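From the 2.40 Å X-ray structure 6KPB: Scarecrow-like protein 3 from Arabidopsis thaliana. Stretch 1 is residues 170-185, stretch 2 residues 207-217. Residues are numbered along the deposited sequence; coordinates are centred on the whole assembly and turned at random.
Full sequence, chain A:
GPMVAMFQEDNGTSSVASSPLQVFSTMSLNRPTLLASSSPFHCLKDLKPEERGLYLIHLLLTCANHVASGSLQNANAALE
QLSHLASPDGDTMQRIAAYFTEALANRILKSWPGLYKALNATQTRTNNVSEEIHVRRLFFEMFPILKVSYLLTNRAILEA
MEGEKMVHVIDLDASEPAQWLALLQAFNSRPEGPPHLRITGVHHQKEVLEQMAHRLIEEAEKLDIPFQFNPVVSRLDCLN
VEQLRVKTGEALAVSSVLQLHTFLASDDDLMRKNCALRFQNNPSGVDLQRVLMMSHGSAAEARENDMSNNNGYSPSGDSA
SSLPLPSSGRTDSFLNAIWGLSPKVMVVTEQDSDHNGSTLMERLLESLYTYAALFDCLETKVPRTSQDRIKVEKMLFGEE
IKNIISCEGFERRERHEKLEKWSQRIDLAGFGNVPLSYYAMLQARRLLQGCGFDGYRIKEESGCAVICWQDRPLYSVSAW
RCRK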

ATOM      1  N   ILE A 170       3.978  -5.229 -34.043  1.00 83.23           N
ATOM      2  CA  ILE A 170       4.184  -4.230 -33.003  1.00 85.17           C
ATOM      3  C   ILE A 170       3.093  -4.405 -31.956  1.00 84.87           C
ATOM      4  O   ILE A 170       1.902  -4.275 -32.263  1.00 75.67           O
ATOM      5  CB  ILE A 170       4.175  -2.805 -33.576  1.00 89.64           C
ATOM      6  CG1 ILE A 170       5.280  -2.646 -34.621  1.00 88.51           C
ATOM      7  CG2 ILE A 170       4.344  -1.786 -32.461  1.00 89.89           C
ATOM      8  CD1 ILE A 170       5.325  -1.276 -35.252  1.00 93.73           C
ATOM      9  N   ASP A 171       3.501  -4.703 -30.724  1.00 87.03           N
ATOM     10  CA  ASP A 171       2.585  -4.894 -29.603  1.00 80.76           C
ATOM     11  C   ASP A 171       2.664  -3.656 -28.716  1.00 89.02           C
ATOM     12  O   ASP A 171       3.684  -3.418 -28.058  1.00 97.20           O
ATOM     13  CB  ASP A 171       2.940  -6.163 -28.830  1.00 79.76           C
ATOM     14  CG  ASP A 171       1.912  -6.519 -27.766  1.00 87.59           C
ATOM     15  OD1 ASP A 171       1.001  -5.706 -27.503  1.00 93.07           O
ATOM     16  OD2 ASP A 171       2.016  -7.623 -27.193  1.00 92.43           O
ATOM     17  N   LEU A 172       1.587  -2.867 -28.698  1.00 83.00           N
ATOM     18  CA  LEU A 172       1.579  -1.621 -27.940  1.00 85.60           C
ATOM     19  C   LEU A 172       1.423  -1.838 -26.440  1.00 87.03           C
ATOM     20  O   LEU A 172       1.730  -0.928 -25.662  1.00 90.12           O
ATOM     21  CB  LEU A 172       0.466  -0.704 -28.451  1.00 84.32           C
ATOM     22  CG  LEU A 172       0.536  -0.341 -29.935  1.00 94.22           C
ATOM     23  CD1 LEU A 172      -0.537   0.673 -30.295  1.00 98.19           C
ATOM     24  CD2 LEU A 172       1.917   0.185 -30.302  1.00 99.72           C
ATOM     25  N   ASP A 173       0.953  -3.013 -26.016  1.00 89.66           N
ATOM     26  CA  ASP A 173       0.886  -3.369 -24.595  1.00 87.69           C
ATOM     27  C   ASP A 173       1.331  -4.827 -24.489  1.00 88.47           C
ATOM     28  O   ASP A 173       0.508  -5.747 -24.487  1.00 92.04           O
ATOM     29  CB  ASP A 173      -0.504  -3.146 -24.016  1.00 98.96           C
ATOM     30  CG  ASP A 173      -0.588  -3.519 -22.546  1.00116.43           C
ATOM     31  OD1 ASP A 173      -0.784  -4.715 -22.237  1.00118.54           O
ATOM     32  OD2 ASP A 173      -0.432  -2.617 -21.696  1.00116.21           O
ATOM     33  N   ALA A 174       2.645  -5.026 -24.408  1.00 83.23           N
ATOM     34  CA  ALA A 174       3.235  -6.364 -24.406  1.00 92.36           C
ATOM     35  C   ALA A 174       3.319  -6.892 -22.973  1.00 93.21           C
ATOM     36  O   ALA A 174       4.385  -6.986 -22.362  1.00 90.61           O
ATOM     37  CB  ALA A 174       4.602  -6.333 -25.075  1.00 94.16           C
ATOM     38  N   SER A 175       2.152  -7.254 -22.444  1.00 97.47           N
ATOM     39  CA  SER A 175       2.036  -7.763 -21.083  1.00 95.07           C
ATOM     40  C   SER A 175       1.818  -9.266 -21.008  1.00103.56           C
ATOM     41  O   SER A 175       2.369  -9.918 -20.118  1.00117.38           O
ATOM     42  CB  SER A 175       0.896  -7.047 -20.348  1.00 99.10           C
ATOM     43  OG  SER A 175      -0.274  -6.990 -21.147  1.00107.54           O
ATOM     44  N   GLU A 176       1.037  -9.842 -21.919  1.00 95.65           N
ATOM     45  CA  GLU A 176       0.751 -11.272 -21.890  1.00 90.04           C
ATOM     46  C   GLU A 176       1.399 -11.963 -23.082  1.00 89.73           C
ATOM     47  O   GLU A 176       1.004 -11.705 -24.231  1.00 86.19           O
ATOM     48  CB  GLU A 176      -0.759 -11.521 -21.890  1.00 77.99           C
ATOM     49  CG  GLU A 176      -1.128 -12.994 -21.903  1.00 87.62           C
ATOM     50  CD  GLU A 176      -0.612 -13.730 -20.683  1.00106.60           C
ATOM     51  OE1 GLU A 176      -0.926 -13.301 -19.552  1.00109.10           O
ATOM     52  OE2 GLU A 176       0.118 -14.730 -20.856  1.00111.64           O
ATOM     53  N   PRO A 177       2.384 -12.841 -22.871  1.00 83.83           N
ATOM     54  CA  PRO A 177       3.016 -13.530 -24.006  1.00 81.72           C
ATOM     55  C   PRO A 177       2.136 -14.580 -24.668  1.00 85.29           C
ATOM     56  O   PRO A 177       2.507 -15.071 -25.743  1.00 93.37           O
ATOM     57  CB  PRO A 177       4.262 -14.169 -23.378  1.00 84.44           C
ATOM     58  CG  PRO A 177       3.918 -14.328 -21.939  1.00 81.04           C
ATOM     59  CD  PRO A 177       3.047 -13.154 -21.593  1.00 91.65           C
ATOM     60  N   ALA A 178       0.991 -14.936 -24.077  1.00 89.94           N
ATOM     61  CA  ALA A 178       0.113 -15.930 -24.687  1.00 86.22           C
ATOM     62  C   ALA A 178      -0.426 -15.480 -26.037  1.00 87.47           C
ATOM     63  O   ALA A 178      -0.797 -16.324 -26.860  1.00 87.63           O
ATOM     64  CB  ALA A 178      -1.052 -16.248 -23.747  1.00 72.44           C
ATOM     65  N   GLN A 179      -0.476 -14.169 -26.282  1.00 86.49           N
ATOM     66  CA  GLN A 179      -0.987 -13.668 -27.552  1.00 85.61           C
ATOM     67  C   GLN A 179      -0.094 -14.087 -28.713  1.00 88.33           C
ATOM     68  O   GLN A 179      -0.591 -14.490 -29.771  1.00 93.08           O
ATOM     69  CB  GLN A 179      -1.113 -12.147 -27.497  1.00 86.26           C
ATOM     70  CG  GLN A 179      -1.522 -11.501 -28.809  1.00 88.82           C
ATOM     71  CD  GLN A 179      -1.698 -10.001 -28.683  1.00101.51           C
ATOM     72  OE1 GLN A 179      -1.121  -9.371 -27.795  1.00109.95           O
ATOM     73  NE2 GLN A 179      -2.502  -9.421 -29.566  1.00 98.21           N
ATOM     74  N   TRP A 180       1.224 -14.000 -28.539  1.00 87.65           N
ATOM     75  CA  TRP A 180       2.151 -14.297 -29.622  1.00 89.95           C
ATOM     76  C   TRP A 180       2.695 -15.719 -29.586  1.00 92.07           C
ATOM     77  O   TRP A 180       3.238 -16.180 -30.596  1.00 94.37           O
ATOM     78  CB  TRP A 180       3.320 -13.305 -29.610  1.00 73.17           C
ATOM     79  CG  TRP A 180       2.888 -11.870 -29.471  1.00 77.68           C
ATOM     80  CD1 TRP A 180       3.304 -10.978 -28.527  1.00 84.30           C
ATOM     81  CD2 TRP A 180       1.943 -11.168 -30.295  1.00 75.41           C
ATOM     82  NE1 TRP A 180       2.685  -9.765 -28.713  1.00 88.51           N
ATOM     83  CE2 TRP A 180       1.845  -9.856 -29.791  1.00 75.84           C
ATOM     84  CE3 TRP A 180       1.175 -11.521 -31.409  1.00 76.04           C
ATOM     85  CZ2 TRP A 180       1.009  -8.898 -30.362  1.00 73.07           C
ATOM     86  CZ3 TRP A 180       0.345 -10.569 -31.972  1.00 69.53           C
ATOM     87  CH2 TRP A 180       0.269  -9.273 -31.447  1.00 71.36           C
ATOM     88  N   LEU A 181       2.570 -16.419 -28.456  1.00 92.72           N
ATOM     89  CA  LEU A 181       2.971 -17.822 -28.421  1.00 90.86           C
ATOM     90  C   LEU A 181       2.132 -18.654 -29.382  1.00 89.80           C
ATOM     91  O   LEU A 181       2.655 -19.539 -30.071  1.00 90.53           O
ATOM     92  CB  LEU A 181       2.861 -18.369 -26.996  1.00 93.75           C
ATOM     93  CG  LEU A 181       3.919 -17.913 -25.989  1.00 88.83           C
ATOM     94  CD1 LEU A 181       3.535 -18.337 -24.581  1.00 85.07           C
ATOM     95  CD2 LEU A 181       5.284 -18.466 -26.358  1.00 79.81           C
ATOM     96  N   ALA A 182       0.828 -18.379 -29.449  1.00 83.76           N
ATOM     97  CA  ALA A 182      -0.029 -19.084 -30.395  1.00 77.80           C
ATOM     98  C   ALA A 182       0.294 -18.691 -31.832  1.00 82.95           C
ATOM     99  O   ALA A 182       0.331 -19.549 -32.721  1.00 90.02           O
ATOM    100  CB  ALA A 182      -1.498 -18.810 -30.080  1.00 72.56           C
ATOM    101  N   LEU A 183       0.530 -17.399 -32.079  1.00 80.44           N
ATOM    102  CA  LEU A 183       0.849 -16.956 -33.433  1.00 83.78           C
ATOM    103  C   LEU A 183       2.166 -17.545 -33.917  1.00 89.33           C
ATOM    104  O   LEU A 183       2.339 -17.777 -35.119  1.00 93.08           O
ATOM    105  CB  LEU A 183       0.894 -15.428 -33.495  1.00 79.30           C
ATOM    106  CG  LEU A 183       1.008 -14.830 -34.898  1.00 83.47           C
ATOM    107  CD1 LEU A 183      -0.189 -15.242 -35.730  1.00 88.13           C
ATOM    108  CD2 LEU A 183       1.130 -13.313 -34.851  1.00 76.42           C
ATOM    109  N   LEU A 184       3.105 -17.790 -33.000  1.00 84.23           N
ATOM    110  CA  LEU A 184       4.357 -18.439 -33.372  1.00 91.43           C
ATOM    111  C   LEU A 184       4.105 -19.836 -33.926  1.00 94.01           C
ATOM    112  O   LEU A 184       4.600 -20.189 -35.003  1.00102.12           O
ATOM    113  CB  LEU A 184       5.293 -18.501 -32.163  1.00 96.71           C
ATOM    114  CG  LEU A 184       6.285 -17.352 -31.984  1.00100.00           C
ATOM    115  CD1 LEU A 184       6.928 -17.413 -30.609  1.00106.75           C
ATOM    116  CD2 LEU A 184       7.346 -17.412 -33.068  1.00110.45           C
ATOM    117  N   GLN A 185       3.326 -20.644 -33.203  1.00 93.45           N
ATOM    118  CA  GLN A 185       3.020 -21.993 -33.667  1.00 91.02           C
ATOM    119  C   GLN A 185       2.237 -21.964 -34.974  1.00 82.59           C
ATOM    120  O   GLN A 185       2.472 -22.788 -35.866  1.00 82.94           O
ATOM    121  CB  GLN A 185       2.238 -22.753 -32.594  1.00 87.34           C
ATOM    122  CG  GLN A 185       1.678 -24.092 -33.055  1.00 84.28           C
ATOM    123  CD  GLN A 185       2.763 -25.097 -33.394  1.00100.13           C
ATOM    124  OE1 GLN A 185       3.321 -25.749 -32.510  1.00 96.65           O
ATOM    125  NE2 GLN A 185       3.068 -25.228 -34.682  1.00103.45           N
ATOM    126  N   GLU A 207      10.487  -5.681 -16.226  1.00106.92           N
ATOM    127  CA  GLU A 207      10.235  -7.061 -15.820  1.00114.06           C
ATOM    128  C   GLU A 207       9.170  -7.722 -16.684  1.00107.78           C
ATOM    129  O   GLU A 207       9.250  -8.926 -16.956  1.00108.29           O
ATOM    130  CB  GLU A 207       9.824  -7.109 -14.348  1.00121.38           C
ATOM    131  CG  GLU A 207      10.824  -6.471 -13.393  1.00127.40           C
ATOM    132  CD  GLU A 207      10.592  -4.983 -13.201  1.00128.32           C
ATOM    133  OE1 GLU A 207      10.948  -4.464 -12.124  1.00126.45           O
ATOM    134  OE2 GLU A 207      10.051  -4.332 -14.121  1.00126.20           O
ATOM    135  N   VAL A 208       8.169  -6.958 -17.125  1.00101.92           N
ATOM    136  CA  VAL A 208       7.150  -7.510 -18.012  1.00100.38           C
ATOM    137  C   VAL A 208       7.756  -7.861 -19.365  1.00 97.93           C
ATOM    138  O   VAL A 208       7.438  -8.902 -19.952  1.00 95.96           O
ATOM    139  CB  VAL A 208       5.980  -6.520 -18.151  1.00106.54           C
ATOM    140  CG1 VAL A 208       4.902  -7.090 -19.056  1.00109.31           C
ATOM    141  CG2 VAL A 208       5.409  -6.183 -16.784  1.00106.87           C
ATOM    142  N   LEU A 209       8.642  -7.003 -19.878  1.00 96.91           N
ATOM    143  CA  LEU A 209       9.272  -7.274 -21.165  1.00 97.07           C
ATOM    144  C   LEU A 209      10.305  -8.388 -21.065  1.00103.64           C
ATOM    145  O   LEU A 209      10.503  -9.133 -22.031  1.00111.79           O
ATOM    146  CB  LEU A 209       9.910  -5.996 -21.710  1.00 98.29           C
ATOM    147  CG  LEU A 209       8.927  -4.871 -22.041  1.00 98.06           C
ATOM    148  CD1 LEU A 209       9.641  -3.534 -22.117  1.00103.48           C
ATOM    149  CD2 LEU A 209       8.205  -5.163 -23.347  1.00 99.34           C
ATOM    150  N   GLU A 210      10.969  -8.518 -19.914  1.00110.78           N
ATOM    151  CA  GLU A 210      11.936  -9.596 -19.737  1.00121.93           C
ATOM    152  C   GLU A 210      11.256 -10.959 -19.762  1.00113.30           C
ATOM    153  O   GLU A 210      11.763 -11.901 -20.381  1.00107.01           O
ATOM    154  CB  GLU A 210      12.704  -9.410 -18.428  1.00134.69           C
ATOM    155  CG  GLU A 210      13.510  -8.125 -18.345  1.00148.27           C
ATOM    156  CD  GLU A 210      14.252  -7.996 -17.028  1.00162.28           C
ATOM    157  OE1 GLU A 210      15.224  -7.217 -16.964  1.00166.86           O
ATOM    158  OE2 GLU A 210      13.863  -8.682 -16.058  1.00164.70           O
ATOM    159  N   GLN A 211      10.106 -11.085 -19.094  1.00109.33           N
ATOM    160  CA  GLN A 211       9.401 -12.364 -19.076  1.00109.06           C
ATOM    161  C   GLN A 211       8.858 -12.715 -20.455  1.00100.58           C
ATOM    162  O   GLN A 211       8.963 -13.866 -20.893  1.00 98.75           O
ATOM    163  CB  GLN A 211       8.273 -12.331 -18.046  1.00108.25           C
ATOM    164  CG  GLN A 211       8.746 -12.186 -16.610  1.00117.34           C
ATOM    165  CD  GLN A 211       7.615 -12.317 -15.611  1.00124.19           C
ATOM    166  OE1 GLN A 211       7.770 -11.987 -14.435  1.00131.46           O
ATOM    167  NE2 GLN A 211       6.469 -12.804 -16.073  1.00120.59           N
ATOM    168  N   MET A 212       8.274 -11.740 -21.155  1.00 89.36           N
ATOM    169  CA  MET A 212       7.775 -12.006 -22.500  1.00 91.73           C
ATOM    170  C   MET A 212       8.913 -12.388 -23.435  1.00103.13           C
ATOM    171  O   MET A 212       8.824 -13.380 -24.168  1.00106.42           O
ATOM    172  CB  MET A 212       7.025 -10.792 -23.042  1.00 88.85           C
ATOM    173  CG  MET A 212       6.770 -10.874 -24.536  1.00 96.10           C
ATOM    174  SD  MET A 212       5.566  -9.679 -25.128  1.00114.82           S
ATOM    175  CE  MET A 212       4.149 -10.097 -24.119  1.00101.37           C
ATOM    176  N   ALA A 213       9.999 -11.611 -23.419  1.00102.75           N
ATOM    177  CA  ALA A 213      11.142 -11.905 -24.276  1.00 90.44           C
ATOM    178  C   ALA A 213      11.678 -13.305 -24.017  1.00101.78           C
ATOM    179  O   ALA A 213      11.937 -14.067 -24.955  1.00116.79           O
ATOM    180  CB  ALA A 213      12.239 -10.862 -24.061  1.00 86.15           C
ATOM    181  N   HIS A 214      11.845 -13.664 -22.742  1.00 96.71           N
ATOM    182  CA  HIS A 214      12.350 -14.992 -22.407  1.00104.81           C
ATOM    183  C   HIS A 214      11.417 -16.083 -22.914  1.00105.05           C
ATOM    184  O   HIS A 214      11.872 -17.090 -23.471  1.00101.97           O
ATOM    185  CB  HIS A 214      12.544 -15.117 -20.895  1.00108.29           C
ATOM    186  CG  HIS A 214      12.926 -16.493 -20.447  1.00114.93           C
ATOM    187  ND1 HIS A 214      11.998 -17.433 -20.055  1.00118.05           N
ATOM    188  CD2 HIS A 214      14.136 -17.088 -20.330  1.00119.33           C
ATOM    189  CE1 HIS A 214      12.619 -18.549 -19.715  1.00119.94           C
ATOM    190  NE2 HIS A 214      13.918 -18.365 -19.872  1.00121.15           N
ATOM    191  N   ARG A 215      10.108 -15.901 -22.737  1.00 99.27           N
ATOM    192  CA  ARG A 215       9.167 -16.942 -23.135  1.00 96.20           C
ATOM    193  C   ARG A 215       9.062 -17.046 -24.651  1.00101.82           C
ATOM    194  O   ARG A 215       8.942 -18.147 -25.188  1.00100.68           O
ATOM    195  CB  ARG A 215       7.787 -16.673 -22.532  1.00 95.34           C
ATOM    196  CG  ARG A 215       6.890 -17.898 -22.462  1.00111.82           C
ATOM    197  CD  ARG A 215       6.422 -18.157 -21.038  1.00108.88           C
ATOM    198  NE  ARG A 215       5.151 -18.873 -21.002  1.00116.48           N
ATOM    199  CZ  ARG A 215       3.967 -18.286 -20.853  1.00118.18           C
ATOM    200  NH1 ARG A 215       3.889 -16.970 -20.723  1.00118.34           N
ATOM    201  NH2 ARG A 215       2.861 -19.018 -20.831  1.00121.92           N
ATOM    202  N   LEU A 216       9.105 -15.910 -25.351  1.00102.13           N
ATOM    203  CA  LEU A 216       8.974 -15.939 -26.805  1.00 91.91           C
ATOM    204  C   LEU A 216      10.216 -16.525 -27.466  1.00 95.42           C
ATOM    205  O   LEU A 216      10.107 -17.338 -28.391  1.00104.72           O
ATOM    206  CB  LEU A 216       8.686 -14.536 -27.335  1.00 84.79           C
ATOM    207  CG  LEU A 216       7.350 -13.919 -26.915  1.00 86.02           C
ATOM    208  CD1 LEU A 216       7.076 -12.640 -27.693  1.00 82.23           C
ATOM    209  CD2 LEU A 216       6.207 -14.911 -27.086  1.00 84.52           C
ATOM    210  N   ILE A 217      11.407 -16.124 -27.010  1.00100.38           N
ATOM    211  CA  ILE A 217      12.637 -16.680 -27.573  1.00100.20           C
ATOM    212  C   ILE A 217      12.722 -18.173 -27.291  1.00104.29           C
ATOM    213  O   ILE A 217      13.153 -18.959 -28.144  1.00106.67           O
ATOM    214  CB  ILE A 217      13.869 -15.932 -27.026  1.00 93.93           C
ATOM    215  CG1 ILE A 217      13.840 -14.461 -27.440  1.00 95.01           C
ATOM    216  CG2 ILE A 217      15.156 -16.585 -27.512  1.00 83.08           C
ATOM    217  CD1 ILE A 217      15.038 -13.670 -26.951  1.00103.01           C
TER

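No hydrogen bond joins the two stretches, so the 600 Å² they bury, both sides summed, must be read as a matter of fit. The helices 178-185 and 207-217 run nearly parallel, at 16°, and their axes approach to 10.0 Å. The backbones come closer at Pro-177, whose CA lies 5.2 Å from Met-212 CA.

The main bump is Met-212, which loses 98 Å² to stretch 1. Its CA-to-CB bond points toward that stretch, and chi1 and chi2 are both t, so the chain extends into a hollow formed by the loop and the start of the helix. The methyl reaches the backbone: Met-212 CE is 3.5 Å from both Glu-176 C and Pro-177 N, and 3.9 Å from Ser-175 N. The sulfur touches two further walls of the hollow, at about a right angle to each other, with Met-212 SD 3.5 Å from Ala-174 CB and 4.3 Å from Trp-180 CD1. Met-212 SD lies 5.3 Å from the centroid of the Trp-180 five-membered ring and 90° off its normal, so the indole offers its edge. That ring is tethered from within its own stretch, since Trp-180 NE1 donates to Asp-171 OD2 at 2.7 Å.

Toward the start of stretch 2, Val-208 packs against the loop backbone: its CG1 is 3.3 Å from Ala-174 O and 3.6 Å from Ser-175 CA. The CA-to-CB bond of Ser-175 points away, and Ser-175 OG donates to Asp-173 OD1 at 2.6 Å. Ala-174 CB also meets Leu-209 CD2, at 4.2 Å.

Leu-216 is the second large bump, with 84 Å² covered. Its CA-to-CB bond points sideways, but the end of the side chain comes nearer, and Leu-216 CD2 touches several residues of the helix region: Leu-181 CD2 at 3.7 Å, Pro-177 O at 3.9 Å, Trp-180 CB at 4.2 Å and Leu-184 CD1 at 4.4 Å. One methyl thus occupies a pocket lined by successive turns.

Arg-215, though exposed, has 74 Å² covered by stretch 1. Leu-181 CD1 lies over one face of its guanidinium, 3.8 Å from Arg-215 CZ, while Arg-215 NH1 approaches Pro-177 CG to 2.9 Å, a tight contact. The charge of Glu-176 is near but not paired: Glu-176 OE2 stands 4.4 Å from Arg-215 NH1, beyond a salt bridge. That same oxygen caps the helix, accepting a weak bond from Ala-178 N at 3.3 Å. Even here, the arginine's closest contacts are with carbon.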